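Protein CT_858 (PDB 3DPM) probably acts as a serine-type endopeptidase of the S41 family (CPAF) and carries here a covalently bound lactacystin-type group. Local coordinates at residues Y253-T258 with N340-S345; P299-Q304 with V346-A351; I336-N341 with S467-F472; V459-Q464 with A482-T487. All coordinates share one frame; numbering follows the deposited sequence.

Interaction 1: Y253-T258 with N340-S345. With LAS (N-acetyl-S-({(2R,3S,4R)-3-hydroxy-2-[(1S)-1-hydroxy-2-methylpropyl]-4-methyl-5-oxopyrrolidin-2-yl}carbonyl)cysteine), chain C.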
loop_
_atom_site.group_PDB
_atom_site.type_symbol
_atom_site.label_atom_id
_atom_site.label_comp_id
_atom_site.label_asym_id
_atom_site.label_seq_id
_atom_site.Cartn_x
_atom_site.Cartn_y
_atom_site.Cartn_z
ATOM N N TYR A 253 24.420 10.324 17.458
ATOM C CA TYR A 253 24.939 9.076 16.910
ATOM C C TYR A 253 23.961 8.209 16.139
ATOM O O TYR A 253 24.351 7.188 15.573
ATOM C CB TYR A 253 25.567 8.238 18.018
ATOM C CG TYR A 253 26.852 8.829 18.524
ATOM C CD1 TYR A 253 26.860 9.727 19.598
ATOM C CD2 TYR A 253 28.060 8.530 17.899
ATOM C CE1 TYR A 253 28.048 10.313 20.033
ATOM C CE2 TYR A 253 29.250 9.107 18.323
ATOM C CZ TYR A 253 29.240 9.997 19.387
ATOM O OH TYR A 253 30.422 10.564 19.799
ATOM N N ASN A 254 22.696 8.598 16.111
ATOM C CA ASN A 254 21.711 7.809 15.384
ATOM C C ASN A 254 21.868 7.927 13.874
ATOM O O ASN A 254 22.331 8.946 13.361
ATOM C CB ASN A 254 20.296 8.236 15.766
ATOM C CG ASN A 254 19.927 7.826 17.174
ATOM O OD1 ASN A 254 18.845 8.145 17.662
ATOM N ND2 ASN A 254 20.825 7.111 17.837
ATOM N N ILE A 255 21.495 6.865 13.171
ATOM C CA ILE A 255 21.555 6.865 11.722
ATOM C C ILE A 255 20.542 7.925 11.314
ATOM O O ILE A 255 19.420 7.929 11.814
ATOM C CB ILE A 255 21.100 5.513 11.126
ATOM C CG1 ILE A 255 21.984 4.380 11.647
ATOM C CG2 ILE A 255 21.143 5.572 9.589
ATOM C CD1 ILE A 255 23.437 4.535 11.286
ATOM N N GLY A 256 20.940 8.832 10.432
ATOM C CA GLY A 256 20.026 9.862 9.985
ATOM C C GLY A 256 19.997 11.109 10.839
ATOM O O GLY A 256 19.199 12.006 10.591
ATOM N N SER A 257 20.849 11.173 11.854
ATOM C CA SER A 257 20.891 12.358 12.703
ATOM C C SER A 257 21.287 13.573 11.858
ATOM O O SER A 257 22.244 13.518 11.084
ATOM C CB SER A 257 21.898 12.174 13.830
ATOM O OG SER A 257 22.045 13.380 14.553
ATOM N N THR A 258 20.547 14.666 12.001
ATOM C CA THR A 258 20.837 15.874 11.237
ATOM C C THR A 258 22.240 16.423 11.499
ATOM O O THR A 258 23.003 16.647 10.568
ATOM C CB THR A 258 19.799 16.985 11.534
ATOM O OG1 THR A 258 18.499 16.548 11.114
ATOM C CG2 THR A 258 20.150 18.265 10.781
ATOM N N ASN A 340 26.708 7.735 8.742
ATOM C CA ASN A 340 25.448 7.399 9.412
ATOM C C ASN A 340 24.228 7.928 8.673
ATOM O O ASN A 340 23.393 8.616 9.266
ATOM C CB ASN A 340 25.446 7.960 10.835
ATOM C CG ASN A 340 26.462 7.280 11.718
ATOM O OD1 ASN A 340 27.368 6.610 11.225
ATOM N ND2 ASN A 340 26.330 7.454 13.030
ATOM N N ASN A 341 24.134 7.594 7.387
ATOM C CA ASN A 341 23.037 8.024 6.522
ATOM C C ASN A 341 22.300 6.772 6.048
ATOM O O ASN A 341 22.904 5.874 5.485
ATOM C CB ASN A 341 23.601 8.789 5.316
ATOM C CG ASN A 341 22.520 9.363 4.433
ATOM O OD1 ASN A 341 21.520 8.697 4.157
ATOM N ND2 ASN A 341 22.717 10.606 3.972
ATOM N N PRO A 342 20.979 6.704 6.262
ATOM C CA PRO A 342 20.205 5.525 5.843
ATOM C C PRO A 342 19.793 5.461 4.368
ATOM O O PRO A 342 19.196 4.476 3.934
ATOM C CB PRO A 342 18.993 5.570 6.774
ATOM C CG PRO A 342 18.734 7.059 6.882
ATOM C CD PRO A 342 20.153 7.629 7.062
ATOM N N GLY A 343 20.120 6.492 3.596
ATOM C CA GLY A 343 19.729 6.507 2.196
ATOM C C GLY A 343 18.329 7.105 2.086
ATOM O O GLY A 343 17.903 7.824 2.989
ATOM N N GLY A 344 17.619 6.825 0.995
ATOM C CA GLY A 344 16.270 7.345 0.814
ATOM C C GLY A 344 15.874 7.579 -0.641
ATOM O O GLY A 344 16.095 6.730 -1.493
ATOM N N SER A 345 15.307 8.748 -0.930
ATOM C CA SER A 345 14.876 9.081 -2.282
ATOM C C SER A 345 15.989 9.349 -3.295
ATOM O O SER A 345 16.778 10.290 -3.147
ATOM C CB SER A 345 13.945 10.289 -2.246
ATOM O OG SER A 345 13.776 10.800 -3.556
HETATM C C18 LAS C . 17.750 3.550 -0.470
HETATM O O19 LAS C . 17.723 4.692 0.023
HETATM C C9 LAS C . 16.448 2.936 -0.991
HETATM C C10 LAS C . 16.635 2.383 -2.416
HETATM C C11 LAS C . 16.890 3.350 -3.571
HETATM C C16 LAS C . 17.222 4.752 -3.071
HETATM C C12 LAS C . 18.068 2.770 -4.355
HETATM O O17 LAS C . 15.435 1.690 -2.745
HETATM N N8 LAS C . 15.309 3.896 -0.796
HETATM C C6 LAS C . 14.307 3.207 -0.235
HETATM O O7 LAS C . 13.193 3.662 0.005
HETATM C C5 LAS C . 14.674 1.730 -0.011
HETATM C C20 LAS C . 14.137 1.276 1.352
HETATM C C3 LAS C . 16.201 1.791 0.012
HETATM O O2 LAS C . 16.527 2.271 1.324
HETATM O O HOH W 1 25.164 10.262 13.267
#

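Interaction 2: P299-Q304 with V346-A351. With LAS (N-acetyl-S-({(2R,3S,4R)-3-hydroxy-2-[(1S)-1-hydroxy-2-methylpropyl]-4-methyl-5-oxopyrrolidin-2-yl}carbonyl)cysteine), chain C.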
loop_
_atom_site.group_PDB
_atom_site.type_symbol
_atom_site.label_atom_id
_atom_site.label_comp_id
_atom_site.label_asym_id
_atom_site.label_seq_id
_atom_site.Cartn_x
_atom_site.Cartn_y
_atom_site.Cartn_z
ATOM N N PRO A 299 22.424 14.310 6.221
ATOM C CA PRO A 299 21.942 13.309 7.177
ATOM C C PRO A 299 21.144 12.137 6.608
ATOM O O PRO A 299 21.304 10.985 7.039
ATOM C CB PRO A 299 21.118 14.145 8.143
ATOM C CG PRO A 299 20.471 15.135 7.215
ATOM C CD PRO A 299 21.593 15.528 6.260
ATOM N N THR A 300 20.288 12.429 5.640
ATOM C CA THR A 300 19.468 11.399 5.042
ATOM C C THR A 300 19.038 11.826 3.659
ATOM O O THR A 300 19.199 12.983 3.287
ATOM C CB THR A 300 18.210 11.170 5.875
ATOM O OG1 THR A 300 17.415 10.150 5.267
ATOM C CG2 THR A 300 17.385 12.448 5.942
ATOM N N TYR A 301 18.486 10.889 2.897
ATOM C CA TYR A 301 18.008 11.195 1.564
ATOM C C TYR A 301 16.499 11.131 1.484
ATOM O O TYR A 301 15.926 11.286 0.410
ATOM C CB TYR A 301 18.649 10.278 0.528
ATOM C CG TYR A 301 20.085 10.644 0.321
ATOM C CD1 TYR A 301 21.112 9.901 0.915
ATOM C CD2 TYR A 301 20.421 11.807 -0.365
ATOM C CE1 TYR A 301 22.430 10.321 0.836
ATOM C CE2 TYR A 301 21.732 12.236 -0.447
ATOM C CZ TYR A 301 22.731 11.496 0.155
ATOM O OH TYR A 301 24.027 11.946 0.103
ATOM N N SER A 302 15.859 10.895 2.625
ATOM C CA SER A 302 14.400 10.880 2.682
ATOM C C SER A 302 14.011 12.174 3.382
ATOM O O SER A 302 13.534 12.174 4.514
ATOM C CB SER A 302 13.877 9.660 3.449
ATOM O OG SER A 302 14.884 9.109 4.266
ATOM N N TRP A 303 14.231 13.277 2.674
ATOM C CA TRP A 303 13.961 14.625 3.156
ATOM C C TRP A 303 12.693 14.836 3.969
ATOM O O TRP A 303 12.655 15.700 4.837
ATOM C CB TRP A 303 13.956 15.591 1.979
ATOM C CG TRP A 303 13.093 15.143 0.851
ATOM C CD1 TRP A 303 13.397 14.202 -0.093
ATOM C CD2 TRP A 303 11.779 15.614 0.540
ATOM N NE1 TRP A 303 12.353 14.062 -0.977
ATOM C CE2 TRP A 303 11.346 14.915 -0.610
ATOM C CE3 TRP A 303 10.923 16.561 1.121
ATOM C CZ2 TRP A 303 10.095 15.129 -1.191
ATOM C CZ3 TRP A 303 9.673 16.776 0.541
ATOM C CH2 TRP A 303 9.273 16.061 -0.605
ATOM N N GLN A 304 11.654 14.061 3.695
ATOM C CA GLN A 304 10.407 14.217 4.429
ATOM C C GLN A 304 10.522 13.820 5.890
ATOM O O GLN A 304 9.776 14.314 6.730
ATOM C CB GLN A 304 9.307 13.382 3.793
ATOM C CG GLN A 304 9.080 13.671 2.338
ATOM C CD GLN A 304 7.762 13.101 1.861
ATOM O OE1 GLN A 304 6.698 13.494 2.341
ATOM N NE2 GLN A 304 7.823 12.165 0.915
ATOM N N VAL A 346 16.017 8.527 -4.339
ATOM C CA VAL A 346 17.003 8.621 -5.417
ATOM C C VAL A 346 16.996 9.974 -6.142
ATOM O O VAL A 346 18.049 10.566 -6.389
ATOM C CB VAL A 346 16.762 7.517 -6.473
ATOM C CG1 VAL A 346 17.877 7.510 -7.485
ATOM C CG2 VAL A 346 16.654 6.168 -5.801
ATOM N N LEU A 347 15.809 10.451 -6.498
ATOM C CA LEU A 347 15.697 11.724 -7.200
ATOM C C LEU A 347 16.305 12.860 -6.394
ATOM O O LEU A 347 17.026 13.696 -6.930
ATOM C CB LEU A 347 14.231 12.010 -7.520
ATOM C CG LEU A 347 13.702 11.077 -8.611
ATOM C CD1 LEU A 347 12.211 11.268 -8.759
ATOM C CD2 LEU A 347 14.431 11.361 -9.926
ATOM N N TYR A 348 16.010 12.868 -5.099
ATOM C CA TYR A 348 16.529 13.870 -4.180
ATOM C C TYR A 348 18.059 13.764 -4.166
ATOM O O TYR A 348 18.764 14.771 -4.070
ATOM C CB TYR A 348 15.951 13.611 -2.785
ATOM C CG TYR A 348 16.464 14.516 -1.699
ATOM C CD1 TYR A 348 16.220 15.891 -1.731
ATOM C CD2 TYR A 348 17.192 13.998 -0.624
ATOM C CE1 TYR A 348 16.686 16.735 -0.713
ATOM C CE2 TYR A 348 17.664 14.825 0.390
ATOM C CZ TYR A 348 17.409 16.197 0.340
ATOM O OH TYR A 348 17.897 17.028 1.329
ATOM N N LEU A 349 18.569 12.541 -4.266
ATOM C CA LEU A 349 20.012 12.327 -4.282
ATOM C C LEU A 349 20.602 12.932 -5.563
ATOM O O LEU A 349 21.668 13.546 -5.532
ATOM C CB LEU A 349 20.323 10.830 -4.200
ATOM C CG LEU A 349 21.778 10.336 -4.143
ATOM C CD1 LEU A 349 22.196 9.858 -5.502
ATOM C CD2 LEU A 349 22.707 11.421 -3.623
ATOM N N TYR A 350 19.911 12.759 -6.690
ATOM C CA TYR A 350 20.397 13.337 -7.943
ATOM C C TYR A 350 20.335 14.868 -7.865
ATOM O O TYR A 350 21.179 15.571 -8.427
ATOM C CB TYR A 350 19.555 12.849 -9.129
ATOM C CG TYR A 350 19.729 11.383 -9.448
ATOM C CD1 TYR A 350 20.653 10.596 -8.751
ATOM C CD2 TYR A 350 18.972 10.776 -10.445
ATOM C CE1 TYR A 350 20.813 9.245 -9.035
ATOM C CE2 TYR A 350 19.124 9.419 -10.741
ATOM C CZ TYR A 350 20.046 8.663 -10.027
ATOM O OH TYR A 350 20.199 7.321 -10.295
ATOM N N ALA A 351 19.326 15.378 -7.166
ATOM C CA ALA A 351 19.160 16.813 -7.014
ATOM C C ALA A 351 20.404 17.428 -6.365
ATOM O O ALA A 351 21.020 18.353 -6.912
ATOM C CB ALA A 351 17.929 17.104 -6.163
HETATM C C18 LAS C . 17.750 3.550 -0.470
HETATM O O19 LAS C . 17.723 4.692 0.023
HETATM C C9 LAS C . 16.448 2.936 -0.991
HETATM C C10 LAS C . 16.635 2.383 -2.416
HETATM C C11 LAS C . 16.890 3.350 -3.571
HETATM C C16 LAS C . 17.222 4.752 -3.071
HETATM C C12 LAS C . 18.068 2.770 -4.355
HETATM O O17 LAS C . 15.435 1.690 -2.745
HETATM N N8 LAS C . 15.309 3.896 -0.796
HETATM C C6 LAS C . 14.307 3.207 -0.235
HETATM O O7 LAS C . 13.193 3.662 0.005
HETATM C C5 LAS C . 14.674 1.730 -0.011
HETATM C C20 LAS C . 14.137 1.276 1.352
HETATM C C3 LAS C . 16.201 1.791 0.012
HETATM O O2 LAS C . 16.527 2.271 1.324
HETATM O O HOH W 2 19.113 15.720 3.359
#

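Interaction 3: I336-N341 with S467-F472. With LAS (N-acetyl-S-({(2R,3S,4R)-3-hydroxy-2-[(1S)-1-hydroxy-2-methylpropyl]-4-methyl-5-oxopyrrolidin-2-yl}carbonyl)cysteine), chain C.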
loop_
_atom_site.group_PDB
_atom_site.type_symbol
_atom_site.label_atom_id
_atom_site.label_comp_id
_atom_site.label_asym_id
_atom_site.label_seq_id
_atom_site.Cartn_x
_atom_site.Cartn_y
_atom_site.Cartn_z
ATOM N N ILE A 336 32.029 17.323 3.070
ATOM C CA ILE A 336 30.669 16.807 3.214
ATOM C C ILE A 336 30.664 15.640 4.210
ATOM O O ILE A 336 31.306 14.618 3.985
ATOM C CB ILE A 336 30.096 16.265 1.875
ATOM C CG1 ILE A 336 30.279 17.285 0.751
ATOM C CG2 ILE A 336 28.616 15.954 2.038
ATOM C CD1 ILE A 336 29.549 18.578 0.973
ATOM N N ASP A 337 29.953 15.804 5.319
ATOM C CA ASP A 337 29.843 14.740 6.308
ATOM C C ASP A 337 28.623 13.912 5.906
ATOM O O ASP A 337 27.485 14.345 6.083
ATOM C CB ASP A 337 29.624 15.314 7.712
ATOM C CG ASP A 337 29.356 14.229 8.758
ATOM O OD1 ASP A 337 28.904 14.567 9.874
ATOM O OD2 ASP A 337 29.598 13.035 8.473
ATOM N N GLN A 338 28.863 12.720 5.370
ATOM C CA GLN A 338 27.763 11.865 4.949
ATOM C C GLN A 338 27.706 10.527 5.688
ATOM O O GLN A 338 27.113 9.569 5.189
ATOM C CB GLN A 338 27.854 11.603 3.449
ATOM C CG GLN A 338 26.511 11.350 2.806
ATOM C CD GLN A 338 26.502 10.117 1.931
ATOM O OE1 GLN A 338 25.627 9.957 1.089
ATOM N NE2 GLN A 338 27.475 9.230 2.135
ATOM N N THR A 339 28.314 10.458 6.869
ATOM C CA THR A 339 28.312 9.223 7.660
ATOM C C THR A 339 26.960 8.977 8.334
ATOM O O THR A 339 26.160 9.901 8.490
ATOM C CB THR A 339 29.367 9.285 8.760
ATOM O OG1 THR A 339 29.130 10.448 9.564
ATOM C CG2 THR A 339 30.772 9.341 8.160
ATOM N N ASN A 340 26.708 7.735 8.742
ATOM C CA ASN A 340 25.448 7.399 9.412
ATOM C C ASN A 340 24.228 7.928 8.673
ATOM O O ASN A 340 23.393 8.616 9.266
ATOM C CB ASN A 340 25.446 7.960 10.835
ATOM C CG ASN A 340 26.462 7.280 11.718
ATOM O OD1 ASN A 340 27.368 6.610 11.225
ATOM N ND2 ASN A 340 26.330 7.454 13.030
ATOM N N ASN A 341 24.134 7.594 7.387
ATOM C CA ASN A 341 23.037 8.024 6.522
ATOM C C ASN A 341 22.300 6.772 6.048
ATOM O O ASN A 341 22.904 5.874 5.485
ATOM C CB ASN A 341 23.601 8.789 5.316
ATOM C CG ASN A 341 22.520 9.363 4.433
ATOM O OD1 ASN A 341 21.520 8.697 4.157
ATOM N ND2 ASN A 341 22.717 10.606 3.972
ATOM N N SER A 467 22.107 2.048 0.812
ATOM C CA SER A 467 21.257 2.668 -0.214
ATOM C C SER A 467 21.940 3.950 -0.689
ATOM O O SER A 467 22.836 3.753 -1.537
ATOM C CB SER A 467 19.882 3.069 0.328
ATOM O OG SER A 467 18.911 2.876 -0.717
ATOM N N CYS A 468 21.003 5.033 -0.920
ATOM C CA CYS A 468 21.582 6.209 -1.528
ATOM C C CYS A 468 22.880 6.777 -0.965
ATOM O O CYS A 468 23.535 7.598 -1.614
ATOM C CB CYS A 468 20.522 7.296 -1.535
ATOM S SG CYS A 468 19.130 6.895 -2.613
ATOM N N ALA A 469 23.229 6.386 0.256
ATOM C CA ALA A 469 24.461 6.867 0.855
ATOM C C ALA A 469 25.627 6.013 0.333
ATOM O O ALA A 469 26.787 6.239 0.676
ATOM C CB ALA A 469 24.371 6.815 2.373
ATOM N N ASP A 470 25.298 5.023 -0.496
ATOM C CA ASP A 470 26.299 4.159 -1.135
ATOM C C ASP A 470 26.591 4.834 -2.484
ATOM O O ASP A 470 27.738 4.958 -2.908
ATOM C CB ASP A 470 25.729 2.756 -1.423
ATOM C CG ASP A 470 25.904 1.776 -0.269
ATOM O OD1 ASP A 470 27.050 1.574 0.180
ATOM O OD2 ASP A 470 24.893 1.184 0.174
ATOM N N PHE A 471 25.516 5.267 -3.141
ATOM C CA PHE A 471 25.578 5.914 -4.451
ATOM C C PHE A 471 26.253 7.270 -4.442
ATOM O O PHE A 471 27.010 7.587 -5.352
ATOM C CB PHE A 471 24.166 6.069 -5.022
ATOM C CG PHE A 471 23.437 4.773 -5.180
ATOM C CD1 PHE A 471 22.063 4.754 -5.392
ATOM C CD2 PHE A 471 24.127 3.560 -5.121
ATOM C CE1 PHE A 471 21.387 3.545 -5.543
ATOM C CE2 PHE A 471 23.462 2.344 -5.272
ATOM C CZ PHE A 471 22.096 2.331 -5.481
ATOM N N PHE A 472 25.977 8.075 -3.424
ATOM C CA PHE A 472 26.579 9.399 -3.347
ATOM C C PHE A 472 28.108 9.326 -3.513
ATOM O O PHE A 472 28.659 9.922 -4.433
ATOM C CB PHE A 472 26.213 10.068 -2.023
ATOM C CG PHE A 472 26.643 11.498 -1.934
ATOM C CD1 PHE A 472 26.058 12.467 -2.754
ATOM C CD2 PHE A 472 27.635 11.887 -1.037
ATOM C CE1 PHE A 472 26.458 13.808 -2.681
ATOM C CE2 PHE A 472 28.040 13.221 -0.959
ATOM C CZ PHE A 472 27.449 14.182 -1.783
HETATM C C18 LAS C . 17.750 3.550 -0.470
HETATM O O19 LAS C . 17.723 4.692 0.023
HETATM C C9 LAS C . 16.448 2.936 -0.991
HETATM C C10 LAS C . 16.635 2.383 -2.416
HETATM C C11 LAS C . 16.890 3.350 -3.571
HETATM C C16 LAS C . 17.222 4.752 -3.071
HETATM C C12 LAS C . 18.068 2.770 -4.355
HETATM O O17 LAS C . 15.435 1.690 -2.745
HETATM N N8 LAS C . 15.309 3.896 -0.796
HETATM C C6 LAS C . 14.307 3.207 -0.235
HETATM O O7 LAS C . 13.193 3.662 0.005
HETATM C C5 LAS C . 14.674 1.730 -0.011
HETATM C C20 LAS C . 14.137 1.276 1.352
HETATM C C3 LAS C . 16.201 1.791 0.012
HETATM O O2 LAS C . 16.527 2.271 1.324
#

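Interaction 4: V459-Q464 with A482-T487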
loop_
_atom_site.group_PDB
_atom_site.type_symbol
_atom_site.label_atom_id
_atom_site.label_comp_id
_atom_site.label_asym_id
_atom_site.label_seq_id
_atom_site.Cartn_x
_atom_site.Cartn_y
_atom_site.Cartn_z
ATOM N N VAL A 459 34.540 14.060 0.960
ATOM C CA VAL A 459 33.343 13.412 1.482
ATOM C C VAL A 459 33.703 12.374 2.546
ATOM O O VAL A 459 34.507 11.484 2.290
ATOM C CB VAL A 459 32.568 12.707 0.340
ATOM C CG1 VAL A 459 31.284 12.078 0.870
ATOM C CG2 VAL A 459 32.252 13.708 -0.758
ATOM N N LEU A 460 33.098 12.495 3.729
ATOM C CA LEU A 460 33.335 11.566 4.841
ATOM C C LEU A 460 32.278 10.461 4.854
ATOM O O LEU A 460 31.082 10.741 4.967
ATOM C CB LEU A 460 33.294 12.318 6.173
ATOM C CG LEU A 460 34.129 13.599 6.206
ATOM C CD1 LEU A 460 34.109 14.170 7.610
ATOM C CD2 LEU A 460 35.559 13.312 5.739
ATOM N N ILE A 461 32.723 9.214 4.751
ATOM C CA ILE A 461 31.818 8.069 4.725
ATOM C C ILE A 461 32.157 7.010 5.779
ATOM O O ILE A 461 33.263 7.008 6.330
ATOM C CB ILE A 461 31.877 7.363 3.353
ATOM C CG1 ILE A 461 33.309 6.898 3.085
ATOM C CG2 ILE A 461 31.413 8.307 2.244
ATOM C CD1 ILE A 461 33.429 5.875 1.980
ATOM N N ASN A 462 31.206 6.116 6.057
ATOM C CA ASN A 462 31.446 5.020 7.002
ATOM C C ASN A 462 30.521 3.816 6.780
ATOM O O ASN A 462 29.604 3.870 5.956
ATOM C CB ASN A 462 31.357 5.504 8.455
ATOM C CG ASN A 462 29.942 5.784 8.900
ATOM O OD1 ASN A 462 29.707 6.104 10.066
ATOM N ND2 ASN A 462 28.990 5.672 7.981
ATOM N N GLU A 463 30.766 2.733 7.518
ATOM C CA GLU A 463 29.984 1.505 7.370
ATOM C C GLU A 463 28.495 1.603 7.692
ATOM O O GLU A 463 27.794 0.598 7.654
ATOM C CB GLU A 463 30.600 0.374 8.198
ATOM C CG GLU A 463 30.203 0.372 9.660
ATOM C CD GLU A 463 30.813 1.521 10.445
ATOM O OE1 GLU A 463 30.513 1.627 11.658
ATOM O OE2 GLU A 463 31.590 2.315 9.859
ATOM N N GLN A 464 28.005 2.792 8.023
ATOM C CA GLN A 464 26.579 2.943 8.296
ATOM C C GLN A 464 25.943 3.900 7.293
ATOM O O GLN A 464 25.125 4.744 7.641
ATOM C CB GLN A 464 26.322 3.402 9.739
ATOM C CG GLN A 464 26.763 2.376 10.784
ATOM C CD GLN A 464 26.185 2.643 12.174
ATOM O OE1 GLN A 464 26.272 3.758 12.685
ATOM N NE2 GLN A 464 25.603 1.616 12.790
ATOM N N ALA A 482 35.303 14.051 -6.216
ATOM C CA ALA A 482 35.651 14.220 -4.816
ATOM C C ALA A 482 36.628 13.216 -4.237
ATOM O O ALA A 482 36.905 12.169 -4.822
ATOM C CB ALA A 482 34.380 14.222 -3.975
ATOM N N LEU A 483 37.137 13.581 -3.062
ATOM C CA LEU A 483 38.076 12.787 -2.276
ATOM C C LEU A 483 37.177 12.080 -1.258
ATOM O O LEU A 483 36.458 12.730 -0.510
ATOM C CB LEU A 483 39.047 13.712 -1.535
ATOM C CG LEU A 483 40.477 13.275 -1.207
ATOM C CD1 LEU A 483 40.879 13.887 0.135
ATOM C CD2 LEU A 483 40.592 11.767 -1.154
ATOM N N ILE A 484 37.219 10.756 -1.242
ATOM C CA ILE A 484 36.390 9.973 -0.335
ATOM C C ILE A 484 37.236 9.540 0.847
ATOM O O ILE A 484 38.224 8.819 0.676
ATOM C CB ILE A 484 35.844 8.728 -1.054
ATOM C CG1 ILE A 484 35.338 9.119 -2.449
ATOM C CG2 ILE A 484 34.741 8.103 -0.237
ATOM C CD1 ILE A 484 34.256 10.200 -2.439
ATOM N N VAL A 485 36.839 9.967 2.042
ATOM C CA VAL A 485 37.588 9.653 3.256
ATOM C C VAL A 485 36.747 9.013 4.358
ATOM O O VAL A 485 35.628 9.433 4.610
ATOM C CB VAL A 485 38.256 10.941 3.802
ATOM C CG1 VAL A 485 38.951 10.670 5.139
ATOM C CG2 VAL A 485 39.254 11.465 2.768
ATOM N N GLY A 486 37.304 7.992 5.006
ATOM C CA GLY A 486 36.602 7.306 6.084
ATOM C C GLY A 486 36.747 5.799 5.993
ATOM O O GLY A 486 37.858 5.280 5.902
ATOM N N THR A 487 35.621 5.092 6.012
ATOM C CA THR A 487 35.626 3.635 5.907
ATOM C C THR A 487 34.511 3.112 4.999
ATOM O O THR A 487 33.420 3.678 4.932
ATOM C CB THR A 487 35.494 2.955 7.297
ATOM O OG1 THR A 487 34.316 3.424 7.958
ATOM C CG2 THR A 487 36.705 3.258 8.162
#

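Interaction 1: Y253-T258 with N340-S345
The backbone O of Asn340 receives the N-H of Gly256 at 2.7 Å, in a nearly straight bond (172° at the hydrogen) whose donor is tilted 30° from the carbonyl plane. The CA of Ile255 adds a CA-H...O contact to the same oxygen. Gly256 is the third residue of a type II turn from Asn254 to Ser257; its positive phi of 88° would push a beta carbon against the carbonyl O of Ile255, which makes glycine apt here. Ile255 supplies the apolar part. With CG2 anti to the backbone N, this methyl lies on the Pro342 ring, 3.4 Å from CD, while CD1 crosses to Asn340 CB at 4.0 Å. The rigid ring of Pro342 offers the methyl a fixed apolar surface. Asn340 ND2 lies 3.2 Å from Tyr253 O, and a water donates to Asn254 O and weakly accepts from that ND2. Farther along, Asn341 OD1 takes the N-H of Gly343 at 2.7 Å, in the carbonyl plane: an Asx turn that shapes the loop before Gly344, which lies against the bound ligand. The contact joins the loop leading to strand 268-271 to the one between strand 333-337 and helix 346-354, with Tyr253 resting on strand 83-92.

Interaction 2: P299-Q304 with V346-A351
Trp303 lies over one face of the Tyr348 ring: its CB stands 4.0 Å from the ring centroid, 16° off the normal, and its CD1 reaches 3.5 Å from Tyr348 CG. The planes meet at 43°, so the aromatic pair is oblique. A chi1 of 50° in Trp303, with CG between the backbone N and carbonyl carbon, brings CB and CD1 over the Tyr348 face. Tyr348 extends from its helix with CG anti to the backbone N, and Thr300 O sits at its edge, in plane. A water links that oxygen to Tyr348 OH, satisfying polar atoms in a buried place. Within the S41 domain this contact packs the loop after strand 290-297 on the start of helix 346-354. Tyr301 is turned differently: its side chain runs about perpendicular to that of Tyr348, with Tyr348 CD2 at the edge of its ring, 3.9 Å from Tyr301 CD2. Leu349 covers one Tyr301 face, its branched end bringing CD2 to 3.4 Å from Tyr301 CE2. The Tyr301 hydroxyl hydrogen-bonds to Gln338 OE1, and Trp303 NE1 to Glu403.

Interaction 3: I336-N341 with S467-F472
Gln338 lays its amide against the first turn of helix 468-478. Its OE1 lies 3.2 Å from Phe472 CB and 3.3 Å from Ala469 CA, and NE2 gives a weak bond to Ala469 O (3.4 Å). The chain bends at chi2 (-131°) to bring the amide beside Phe472, the two planes 38° apart. Small Ala469 lets the loop come close: its CB touches Asn341 CB at 3.6 Å. Ile336 CG2 meets the Phe472 ring obliquely, 4.1 Å from CE2. In the next shell, the amide oxygen's bond to Tyr301 fixes which way the amide faces. Asp337 OD2 shapes the backbone behind it, taking Thr339 OG1 through its syn lone pair and Thr339 N from above the carboxylate plane, the latter making an Asx turn; Asp337 OD1 forms a salt bridge with Arg297. At the helix's N-terminal end Ser467 OG is bonded covalently to ligand C18 (1.4 Å), and Cys468 N makes a weak hydrogen bond to ligand O19. A nucleophilic serine at a helix start, with backbone N-H facing the acyl oxygen, is consistent with a serine-protease oxyanion hole.

Interaction 4: V459-Q464 with A482-T487
Val459 and Ile484 pair in a parallel ladder between strands 457-461 and 482-486, the two strands of a beta-alpha-beta unit whose helix is 468-478. Val459 N bonds to Leu483 O at 2.8 Å, and Val459 O takes Val485 N at the same distance. Ile461 N then uses Val485 O at 2.9 Å, and the short strand axes cross at 33°, the sense of twist usual between neighbouring strands. The face of Val459, Ile461 and Ile484 is covered by helix 468-478, and its tight spot is where Ile461 CD1 presses on Ile484 CG2 at 3.4 Å, reached because chi1 of 59° sets CG1 of Ile461 between the backbone N and carbonyl carbon. Beta-branched residues suit this extended backbone and fill the buried layer. On the other face Leu460 and Val485 run alongside each other toward helix 549-563, with Leu460 CD2 4.1 Å from Val485 CB. Gly486 fits beside Ile461 O because a beta carbon would collide with that oxygen. Past it the pairing becomes looser and partly exposed: Glu463 runs alongside Thr487, Glu463 OE2 standing 3.5 Å from Thr487 OG1, while Glu463 OE1 bonds to Ser144. The last rung marks the change, for Thr487 N reaches Ile461 O at 3.1 Å from 47° above the carbonyl plane.

Overall arrangement
Along the chain, the loop at 253-258 is met first and interaction 1 brings it to 340-345, closing a loop of about eighty residues. Interaction 2 starts inside that span, at 299-304, and closes at 346-351 just beyond it, so the two cross. Interaction 3 opens at 336-341, sharing Asn340 and Asn341 with interaction 1, and crosses interaction 2 before ending at 467-472. Interaction 4 opens at 459-464, crosses interaction 3 and closes last, in series after interactions 1 and 2. Strands 333-337 and 457-461 are sheet neighbours, which links interactions 3 and 4; the first three contacts converge on the bound ligand, tying loops and helix starts to the mixed sheet.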